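Local coordinates for NADH:ubiquinone oxidoreductase, Na translocating, C subunit (Parabacteroides distasonis, PDB 3LWX), which forms the C subunit of a sodium-translocating oxidoreductase and carries an FMN-binding domain, at residues A[16-24]-A[97-105]; A[108-116]-A[134-144]. All coordinates share one frame; numbering follows the deposited sequence.

Interaction 1 of 2, residues A[16-24]-A[97-105]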
loop_
_atom_site.group_PDB
_atom_site.type_symbol
_atom_site.label_atom_id
_atom_site.label_comp_id
_atom_site.label_asym_id
_atom_site.label_seq_id
_atom_site.Cartn_x
_atom_site.Cartn_y
_atom_site.Cartn_z
ATOM N N LYS A 16 -0.526 4.897 -11.287
ATOM C CA LYS A 16 -0.229 5.035 -9.865
ATOM C C LYS A 16 -1.431 5.609 -9.105
ATOM O O LYS A 16 -1.747 5.144 -8.002
ATOM C CB LYS A 16 1.041 5.865 -9.671
ATOM C CG LYS A 16 1.403 6.095 -8.222
ATOM C CD LYS A 16 2.798 6.660 -8.057
ATOM C CE LYS A 16 3.178 6.911 -6.608
ATOM N NZ LYS A 16 4.650 7.173 -6.461
ATOM N N ARG A 17 -2.072 6.645 -9.662
ATOM C CA ARG A 17 -3.276 7.200 -9.039
ATOM C C ARG A 17 -4.344 6.136 -8.867
ATOM O O ARG A 17 -4.976 6.057 -7.814
ATOM C CB ARG A 17 -3.865 8.343 -9.865
ATOM C CG ARG A 17 -3.012 9.592 -9.928
ATOM C CD ARG A 17 -3.742 10.721 -10.642
ATOM N NE ARG A 17 -2.900 11.921 -10.734
ATOM C CZ ARG A 17 -2.200 12.303 -11.808
ATOM N NH1 ARG A 17 -2.252 11.632 -12.953
ATOM N NH2 ARG A 17 -1.449 13.395 -11.747
ATOM N N GLN A 18 -4.541 5.301 -9.897
ATOM C CA GLN A 18 -5.517 4.206 -9.810
ATOM C C GLN A 18 -5.181 3.233 -8.680
ATOM O O GLN A 18 -6.081 2.772 -7.981
ATOM C CB GLN A 18 -5.637 3.439 -11.129
ATOM C CG GLN A 18 -6.319 4.171 -12.237
ATOM C CD GLN A 18 -6.227 3.371 -13.519
ATOM O OE1 GLN A 18 -5.159 3.224 -14.090
ATOM N NE2 GLN A 18 -7.337 2.816 -13.949
ATOM N N GLN A 19 -3.896 2.898 -8.525
ATOM C CA GLN A 19 -3.459 1.986 -7.464
ATOM C C GLN A 19 -3.761 2.568 -6.078
ATOM O O GLN A 19 -4.280 1.891 -5.188
ATOM C CB GLN A 19 -1.972 1.708 -7.595
ATOM C CG GLN A 19 -1.595 0.916 -8.834
ATOM C CD GLN A 19 -0.101 0.929 -9.068
ATOM O OE1 GLN A 19 0.691 0.672 -8.163
ATOM N NE2 GLN A 19 0.296 1.238 -10.296
ATOM N N ILE A 20 -3.389 3.827 -5.878
ATOM C CA ILE A 20 -3.647 4.522 -4.629
ATOM C C ILE A 20 -5.159 4.562 -4.367
ATOM O O ILE A 20 -5.609 4.276 -3.248
ATOM C CB ILE A 20 -3.006 5.924 -4.675
ATOM C CG1 ILE A 20 -1.481 5.782 -4.637
ATOM C CG2 ILE A 20 -3.502 6.778 -3.509
ATOM C CD1 ILE A 20 -0.720 7.071 -4.895
ATOM N N LEU A 21 -5.932 4.925 -5.385
ATOM C CA LEU A 21 -7.381 4.945 -5.222
ATOM C C LEU A 21 -7.950 3.560 -4.871
ATOM O O LEU A 21 -8.841 3.454 -4.014
ATOM C CB LEU A 21 -8.049 5.524 -6.471
ATOM C CG LEU A 21 -7.870 7.031 -6.641
ATOM C CD1 LEU A 21 -8.265 7.441 -8.055
ATOM C CD2 LEU A 21 -8.651 7.804 -5.590
ATOM N N ARG A 22 -7.446 2.505 -5.502
ATOM C CA ARG A 22 -7.947 1.164 -5.170
ATOM C C ARG A 22 -7.700 0.832 -3.706
ATOM O O ARG A 22 -8.497 0.116 -3.102
ATOM C CB ARG A 22 -7.358 0.076 -6.074
ATOM C CG ARG A 22 -7.884 0.128 -7.502
ATOM C CD ARG A 22 -7.544 -1.129 -8.273
ATOM N NE ARG A 22 -6.114 -1.336 -8.489
ATOM C CZ ARG A 22 -5.422 -0.950 -9.554
ATOM N NH1 ARG A 22 -5.972 -0.260 -10.544
ATOM N NH2 ARG A 22 -4.125 -1.245 -9.604
ATOM N N SER A 23 -6.614 1.346 -3.128
ATOM C CA SER A 23 -6.333 1.096 -1.706
ATOM C C SER A 23 -7.313 1.783 -0.767
ATOM O O SER A 23 -7.363 1.419 0.409
ATOM C CB SER A 23 -4.905 1.488 -1.336
ATOM O OG SER A 23 -4.738 2.870 -1.095
ATOM N N ILE A 24 -8.085 2.762 -1.282
ATOM C CA ILE A 24 -9.184 3.379 -0.536
ATOM C C ILE A 24 -10.531 3.033 -1.182
ATOM O O ILE A 24 -11.510 3.771 -1.050
ATOM C CB ILE A 24 -9.001 4.900 -0.291
ATOM C CG1 ILE A 24 -8.825 5.686 -1.604
ATOM C CG2 ILE A 24 -7.836 5.097 0.680
ATOM C CD1 ILE A 24 -8.971 7.205 -1.429
ATOM N N PRO A 97 10.017 -7.939 -8.513
ATOM C CA PRO A 97 9.516 -7.063 -7.463
ATOM C C PRO A 97 8.010 -7.087 -7.270
ATOM O O PRO A 97 7.261 -7.403 -8.205
ATOM C CB PRO A 97 9.909 -5.673 -7.980
ATOM C CG PRO A 97 11.204 -5.934 -8.688
ATOM C CD PRO A 97 10.958 -7.229 -9.402
ATOM N N LEU A 98 7.599 -6.723 -6.060
ATOM C CA LEU A 98 6.231 -6.485 -5.674
ATOM C C LEU A 98 6.139 -5.047 -5.173
ATOM O O LEU A 98 7.128 -4.473 -4.726
ATOM C CB LEU A 98 5.765 -7.392 -4.536
ATOM C CG LEU A 98 5.988 -8.886 -4.691
ATOM C CD1 LEU A 98 5.496 -9.629 -3.434
ATOM C CD2 LEU A 98 5.339 -9.437 -5.975
ATOM N N TRP A 99 4.939 -4.484 -5.218
ATOM C CA TRP A 99 4.693 -3.190 -4.592
ATOM C C TRP A 99 3.205 -3.103 -4.280
ATOM O O TRP A 99 2.448 -4.040 -4.521
ATOM C CB TRP A 99 5.177 -2.019 -5.444
ATOM C CG TRP A 99 4.551 -1.850 -6.798
ATOM C CD1 TRP A 99 3.541 -1.004 -7.126
ATOM C CD2 TRP A 99 4.940 -2.489 -8.015
ATOM N NE1 TRP A 99 3.266 -1.084 -8.458
ATOM C CE2 TRP A 99 4.111 -1.989 -9.032
ATOM C CE3 TRP A 99 5.924 -3.432 -8.346
ATOM C CZ2 TRP A 99 4.214 -2.419 -10.361
ATOM C CZ3 TRP A 99 6.020 -3.859 -9.662
ATOM C CH2 TRP A 99 5.172 -3.358 -10.649
ATOM N N GLY A 100 2.757 -1.977 -3.734
ATOM C CA GLY A 100 1.365 -1.816 -3.424
ATOM C C GLY A 100 1.134 -0.621 -2.532
ATOM O O GLY A 100 2.051 0.171 -2.277
ATOM N N TYR A 101 -0.101 -0.502 -2.084
ATOM C CA TYR A 101 -0.520 0.557 -1.170
ATOM C C TYR A 101 -1.492 -0.036 -0.167
ATOM O O TYR A 101 -2.281 -0.922 -0.513
ATOM C CB TYR A 101 -1.201 1.721 -1.924
ATOM C CG TYR A 101 -0.254 2.348 -2.899
ATOM C CD1 TYR A 101 0.621 3.351 -2.502
ATOM C CD2 TYR A 101 -0.155 1.867 -4.201
ATOM C CE1 TYR A 101 1.559 3.868 -3.386
ATOM C CE2 TYR A 101 0.769 2.390 -5.096
ATOM C CZ TYR A 101 1.645 3.377 -4.674
ATOM O OH TYR A 101 2.594 3.890 -5.522
ATOM N N ILE A 102 -1.457 0.470 1.054
ATOM C CA ILE A 102 -2.402 0.041 2.063
ATOM C C ILE A 102 -2.851 1.270 2.840
ATOM O O ILE A 102 -2.038 2.149 3.140
ATOM C CB ILE A 102 -1.805 -1.077 2.941
ATOM C CG1 ILE A 102 -2.867 -1.748 3.812
ATOM C CG2 ILE A 102 -0.674 -0.555 3.780
ATOM C CD1 ILE A 102 -2.353 -3.029 4.421
ATOM N N SER A 103 -4.150 1.342 3.108
ATOM C CA SER A 103 -4.692 2.482 3.822
ATOM C C SER A 103 -5.227 2.041 5.174
ATOM O O SER A 103 -5.721 0.917 5.333
ATOM C CB SER A 103 -5.804 3.182 3.022
ATOM O OG SER A 103 -6.962 2.381 2.920
ATOM N N VAL A 104 -5.151 2.954 6.138
ATOM C CA VAL A 104 -5.721 2.748 7.446
ATOM C C VAL A 104 -6.706 3.866 7.789
ATOM O O VAL A 104 -6.640 4.985 7.262
ATOM C CB VAL A 104 -4.645 2.627 8.564
ATOM C CG1 VAL A 104 -3.794 1.371 8.369
ATOM C CG2 VAL A 104 -3.749 3.864 8.644
ATOM N N ASP A 105 -7.615 3.511 8.684
ATOM C CA ASP A 105 -8.591 4.415 9.246
ATOM C C ASP A 105 -7.913 5.480 10.112
ATOM O O ASP A 105 -6.702 5.472 10.330
ATOM C CB ASP A 105 -9.581 3.627 10.092
ATOM C CG ASP A 105 -10.495 2.720 9.277
ATOM O OD1 ASP A 105 -10.718 2.975 8.074
ATOM O OD2 ASP A 105 -11.020 1.755 9.870
HETATM O O HOH W 1 2.833 2.513 -7.828
HETATM O O HOH W 2 3.071 1.012 -11.018
#
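OE1 of Q19 takes two donors. Water 1 donates to Q19 OE1 at 2.8 Å. From the indole edge, W99 NE1 meets Q19 OE1 at 3.1 Å in a weak bond, bent to 132° at the hydrogen. Water 1 also touches the hydroxyl of Y101, so the amide, the water and the phenol form one chain. NE2 of the same amide holds water 2, but its protein partner is D15, one helical turn back; these contacts should fix which way the amide is flipped.

Y101 fills the middle of the contact. I20 lays CG1 over the centre of the Y101 ring, 3.7 Å from its centroid and only 8° off the normal, a CH-pi contact. K16, with CG anti to its backbone N (chi1 178°) and the chain extended, crosses the phenol oxygen with CE and carries NZ on to the carbonyl of F59.

Near the C-terminal end of helix 4-23, S103 OG donates to S23 O at 2.7 Å, tilted from the carbonyl plane. S23 OG turns back to I20 O, on a lone pair. Side-chain and water-borne bonds around one aromatic ring thus hold the helix on strand 97-104, with a strand hydroxyl serving the S23 carbonyl.

Interaction 2 of 2, residues A[108-116]-A[134-144]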
loop_
_atom_site.group_PDB
_atom_site.type_symbol
_atom_site.label_atom_id
_atom_site.label_comp_id
_atom_site.label_asym_id
_atom_site.label_seq_id
_atom_site.Cartn_x
_atom_site.Cartn_y
_atom_site.Cartn_z
ATOM N N LYS A 108 -5.169 4.988 12.757
ATOM C CA LYS A 108 -3.794 4.665 12.368
ATOM C C LYS A 108 -3.456 3.209 12.722
ATOM O O LYS A 108 -2.323 2.891 13.074
ATOM C CB LYS A 108 -2.783 5.686 12.920
ATOM C CG LYS A 108 -3.004 7.062 12.295
ATOM C CD LYS A 108 -1.875 8.043 12.553
ATOM C CE LYS A 108 -1.692 8.409 14.002
ATOM N NZ LYS A 108 -0.555 9.360 14.165
ATOM N N ASN A 109 -4.432 2.323 12.524
ATOM C CA ASN A 109 -4.274 0.923 12.905
ATOM C C ASN A 109 -5.112 -0.034 12.058
ATOM O O ASN A 109 -4.594 -1.027 11.535
ATOM C CB ASN A 109 -4.621 0.741 14.398
ATOM C CG ASN A 109 -4.211 -0.626 14.934
ATOM O OD1 ASN A 109 -3.391 -1.309 14.336
ATOM N ND2 ASN A 109 -4.781 -1.029 16.068
ATOM N N THR A 110 -6.403 0.266 11.940
ATOM C CA THR A 110 -7.335 -0.595 11.247
ATOM C C THR A 110 -7.249 -0.364 9.750
ATOM O O THR A 110 -7.405 0.751 9.270
ATOM C CB THR A 110 -8.768 -0.350 11.717
ATOM O OG1 THR A 110 -8.840 -0.473 13.137
ATOM C CG2 THR A 110 -9.720 -1.336 11.073
ATOM N N ILE A 111 -7.026 -1.425 8.989
ATOM C CA ILE A 111 -6.893 -1.321 7.550
ATOM C C ILE A 111 -8.237 -1.044 6.895
ATOM O O ILE A 111 -9.245 -1.701 7.170
ATOM C CB ILE A 111 -6.222 -2.588 6.973
ATOM C CG1 ILE A 111 -4.771 -2.659 7.473
ATOM C CG2 ILE A 111 -6.251 -2.608 5.434
ATOM C CD1 ILE A 111 -4.151 -4.066 7.470
ATOM N N TYR A 112 -8.239 -0.062 5.995
ATOM C CA TYR A 112 -9.415 0.365 5.243
ATOM C C TYR A 112 -9.447 -0.277 3.834
ATOM O O TYR A 112 -10.527 -0.627 3.321
ATOM C CB TYR A 112 -9.430 1.898 5.163
ATOM C CG TYR A 112 -10.590 2.491 4.420
ATOM C CD1 TYR A 112 -11.891 2.321 4.855
ATOM C CD2 TYR A 112 -10.378 3.243 3.282
ATOM C CE1 TYR A 112 -12.967 2.889 4.155
ATOM C CE2 TYR A 112 -11.436 3.838 2.583
ATOM C CZ TYR A 112 -12.736 3.653 3.018
ATOM O OH TYR A 112 -13.796 4.224 2.342
ATOM N N GLY A 113 -8.288 -0.460 3.221
ATOM C CA GLY A 113 -8.204 -1.103 1.910
ATOM C C GLY A 113 -6.761 -1.358 1.557
ATOM O O GLY A 113 -5.850 -0.930 2.258
ATOM N N ALA A 114 -6.548 -2.024 0.423
ATOM C CA ALA A 114 -5.224 -2.428 -0.005
ATOM C C ALA A 114 -5.219 -2.696 -1.501
ATOM O O ALA A 114 -6.256 -3.037 -2.081
ATOM C CB ALA A 114 -4.807 -3.692 0.740
ATOM N N ASP A 115 -4.038 -2.573 -2.098
ATOM C CA ASP A 115 -3.816 -2.891 -3.508
ATOM C C ASP A 115 -2.406 -3.436 -3.631
ATOM O O ASP A 115 -1.478 -2.845 -3.076
ATOM C CB ASP A 115 -3.953 -1.652 -4.395
ATOM C CG ASP A 115 -3.972 -1.991 -5.874
ATOM O OD1 ASP A 115 -4.936 -2.680 -6.274
ATOM O OD2 ASP A 115 -3.064 -1.560 -6.614
ATOM N N PHE A 116 -2.239 -4.520 -4.390
ATOM C CA PHE A 116 -0.927 -5.119 -4.589
ATOM C C PHE A 116 -0.644 -5.271 -6.074
ATOM O O PHE A 116 -1.523 -5.676 -6.840
ATOM C CB PHE A 116 -0.826 -6.486 -3.891
ATOM C CG PHE A 116 -1.125 -6.428 -2.414
ATOM C CD1 PHE A 116 -0.177 -5.990 -1.510
ATOM C CD2 PHE A 116 -2.363 -6.781 -1.931
ATOM C CE1 PHE A 116 -0.455 -5.915 -0.160
ATOM C CE2 PHE A 116 -2.645 -6.697 -0.580
ATOM C CZ PHE A 116 -1.694 -6.269 0.292
ATOM N N PHE A 134 -7.956 -11.495 -2.948
ATOM C CA PHE A 134 -6.839 -11.460 -2.026
ATOM C C PHE A 134 -6.822 -10.190 -1.166
ATOM O O PHE A 134 -6.774 -10.253 0.059
ATOM C CB PHE A 134 -5.523 -11.579 -2.781
ATOM C CG PHE A 134 -4.300 -11.540 -1.873
ATOM C CD1 PHE A 134 -4.015 -12.598 -1.027
ATOM C CD2 PHE A 134 -3.449 -10.443 -1.855
ATOM C CE1 PHE A 134 -2.900 -12.549 -0.182
ATOM C CE2 PHE A 134 -2.342 -10.404 -1.028
ATOM C CZ PHE A 134 -2.079 -11.456 -0.188
ATOM N N SER A 135 -6.895 -9.035 -1.812
ATOM C CA SER A 135 -6.712 -7.781 -1.077
ATOM C C SER A 135 -7.869 -7.436 -0.143
ATOM O O SER A 135 -7.658 -6.807 0.890
ATOM C CB SER A 135 -6.445 -6.635 -2.048
ATOM O OG SER A 135 -7.500 -6.472 -2.977
ATOM N N ASN A 136 -9.085 -7.864 -0.484
ATOM C CA ASN A 136 -10.238 -7.530 0.351
ATOM C C ASN A 136 -10.136 -8.105 1.750
ATOM O O ASN A 136 -10.725 -7.555 2.680
ATOM C CB ASN A 136 -11.552 -8.029 -0.254
ATOM C CG ASN A 136 -12.018 -7.222 -1.438
ATOM O OD1 ASN A 136 -11.620 -6.068 -1.642
ATOM N ND2 ASN A 136 -12.941 -7.811 -2.201
ATOM N N GLU A 137 -9.385 -9.190 1.925
ATOM C CA GLU A 137 -9.245 -9.834 3.221
ATOM C C GLU A 137 -8.538 -8.961 4.250
ATOM O O GLU A 137 -8.673 -9.187 5.461
ATOM C CB GLU A 137 -8.494 -11.156 3.049
ATOM C CG GLU A 137 -9.306 -12.176 2.295
ATOM C CD GLU A 137 -10.593 -12.496 3.013
ATOM O OE1 GLU A 137 -10.526 -13.030 4.143
ATOM O OE2 GLU A 137 -11.669 -12.207 2.440
ATOM N N PHE A 138 -7.755 -7.981 3.786
ATOM C CA PHE A 138 -7.044 -7.107 4.712
ATOM C C PHE A 138 -7.953 -6.103 5.410
ATOM O O PHE A 138 -7.619 -5.594 6.472
ATOM C CB PHE A 138 -5.897 -6.386 3.988
ATOM C CG PHE A 138 -4.752 -7.300 3.624
ATOM C CD1 PHE A 138 -3.721 -7.521 4.505
ATOM C CD2 PHE A 138 -4.734 -7.960 2.416
ATOM C CE1 PHE A 138 -2.685 -8.361 4.200
ATOM C CE2 PHE A 138 -3.705 -8.799 2.104
ATOM C CZ PHE A 138 -2.659 -8.991 2.986
ATOM N N LYS A 139 -9.105 -5.810 4.825
ATOM C CA LYS A 139 -10.009 -4.825 5.396
ATOM C C LYS A 139 -10.421 -5.229 6.801
ATOM O O LYS A 139 -10.857 -6.352 7.020
ATOM C CB LYS A 139 -11.243 -4.679 4.505
ATOM C CG LYS A 139 -10.927 -4.165 3.103
ATOM C CD LYS A 139 -12.149 -4.158 2.208
ATOM C CE LYS A 139 -11.838 -3.566 0.858
ATOM N NZ LYS A 139 -13.096 -3.389 0.037
ATOM N N GLY A 140 -10.277 -4.308 7.743
ATOM C CA GLY A 140 -10.662 -4.559 9.121
ATOM C C GLY A 140 -9.579 -5.173 9.984
ATOM O O GLY A 140 -9.728 -5.244 11.192
ATOM N N LYS A 141 -8.495 -5.647 9.369
ATOM C CA LYS A 141 -7.381 -6.198 10.130
ATOM C C LYS A 141 -6.561 -5.044 10.715
ATOM O O LYS A 141 -6.586 -3.935 10.190
ATOM C CB LYS A 141 -6.512 -7.102 9.251
ATOM C CG LYS A 141 -7.248 -8.233 8.540
ATOM C CD LYS A 141 -7.933 -9.204 9.486
ATOM C CE LYS A 141 -8.540 -10.403 8.712
ATOM N NZ LYS A 141 -9.719 -10.066 7.858
ATOM N N LYS A 142 -5.854 -5.322 11.803
ATOM C CA LYS A 142 -5.086 -4.322 12.521
ATOM C C LYS A 142 -3.595 -4.604 12.435
ATOM O O LYS A 142 -3.150 -5.744 12.532
ATOM C CB LYS A 142 -5.540 -4.232 13.984
ATOM C CG LYS A 142 -6.904 -3.573 14.138
ATOM C CD LYS A 142 -7.351 -3.501 15.582
ATOM C CE LYS A 142 -8.629 -2.682 15.741
ATOM N NZ LYS A 142 -9.077 -2.606 17.156
ATOM N N ILE A 143 -2.824 -3.530 12.292
ATOM C CA ILE A 143 -1.365 -3.561 12.208
ATOM C C ILE A 143 -0.699 -3.721 13.571
ATOM O O ILE A 143 0.394 -4.294 13.687
ATOM C CB ILE A 143 -0.862 -2.251 11.525
ATOM C CG1 ILE A 143 -1.301 -2.243 10.061
ATOM C CG2 ILE A 143 0.654 -2.100 11.636
ATOM C CD1 ILE A 143 -1.108 -0.911 9.341
ATOM N N PHE A 144 -1.341 -3.167 14.595
ATOM C CA PHE A 144 -0.857 -3.184 15.955
ATOM C C PHE A 144 -1.795 -4.007 16.824
ATOM O O PHE A 144 -3.021 -3.883 16.710
ATOM C CB PHE A 144 -0.803 -1.766 16.548
ATOM C CG PHE A 144 0.161 -0.840 15.868
ATOM C CD1 PHE A 144 -0.212 -0.145 14.730
ATOM C CD2 PHE A 144 1.433 -0.619 16.386
ATOM C CE1 PHE A 144 0.670 0.732 14.108
ATOM C CE2 PHE A 144 2.315 0.264 15.773
ATOM C CZ PHE A 144 1.934 0.935 14.625
HETATM O O HOH W 3 -9.247 -4.767 -1.989
#
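Backbone bonds join I111 and its neighbours to the turn F138-K141 and the residues after it. I111 N bonds K141 O at 2.8 Å, and G140 N returns a bond to I111 O at 2.9 Å. Further along, I143 N reaches N109 O at 3.2 Å. T110 and K142 form a single bridge between these bonds.

One side-chain amide extends the pairing. Chi1 of -168° swings the N109 amide away from its own N and over to F144, where N109 OD1 takes F144 N at 2.8 Å. ND2 makes a weak bond to F144 O, so the amide meets both polar backbone atoms of F144. The extended chain of K142 crosses it, CD against ND2, before CE passes T110 OG1, a hydroxyl that is bonded to D107.

The aromatic packing lies at the other end. F134 turns its edge to the face of F116 in an offset edge-to-face pair, planes 61° apart and ring centroids 5.5 Å apart. F138 meets F116 obliquely, F138 CE2 to F116 CE2 at 3.6 Å, and its CB also packs against A114 and I111. M183 and L184 of helix 174-196 close over this group.

Within the FMN-binding domain, the edge strand of the antiparallel sheet thus carries a type II turn with G140 at its third position, a classic bulge where Y112 and G113 both face S103, and an aromatic cluster of F116, F134 and F138.

Interactions 1 and 2 meet through neighbouring antiparallel strands, 97-104 and 111-118, with centres about 11 Å apart. S103 O lies 2.8 Å from Y112 N, and D105 N the same distance from T110 O, both probable hydrogen bonds. Y101 and S103 face helix 4-23, whereas I102 lies on the other face and packs against I111 and A114, so the two contacts cover opposite faces of this part of the sheet. D115 is turned to the helix side, where its carboxylate makes a salt bridge with R22. At the far end of interaction 2, the side chain of F144 comes within about 3 Å of a bound glycerol, probably a component of the crystallisation solution.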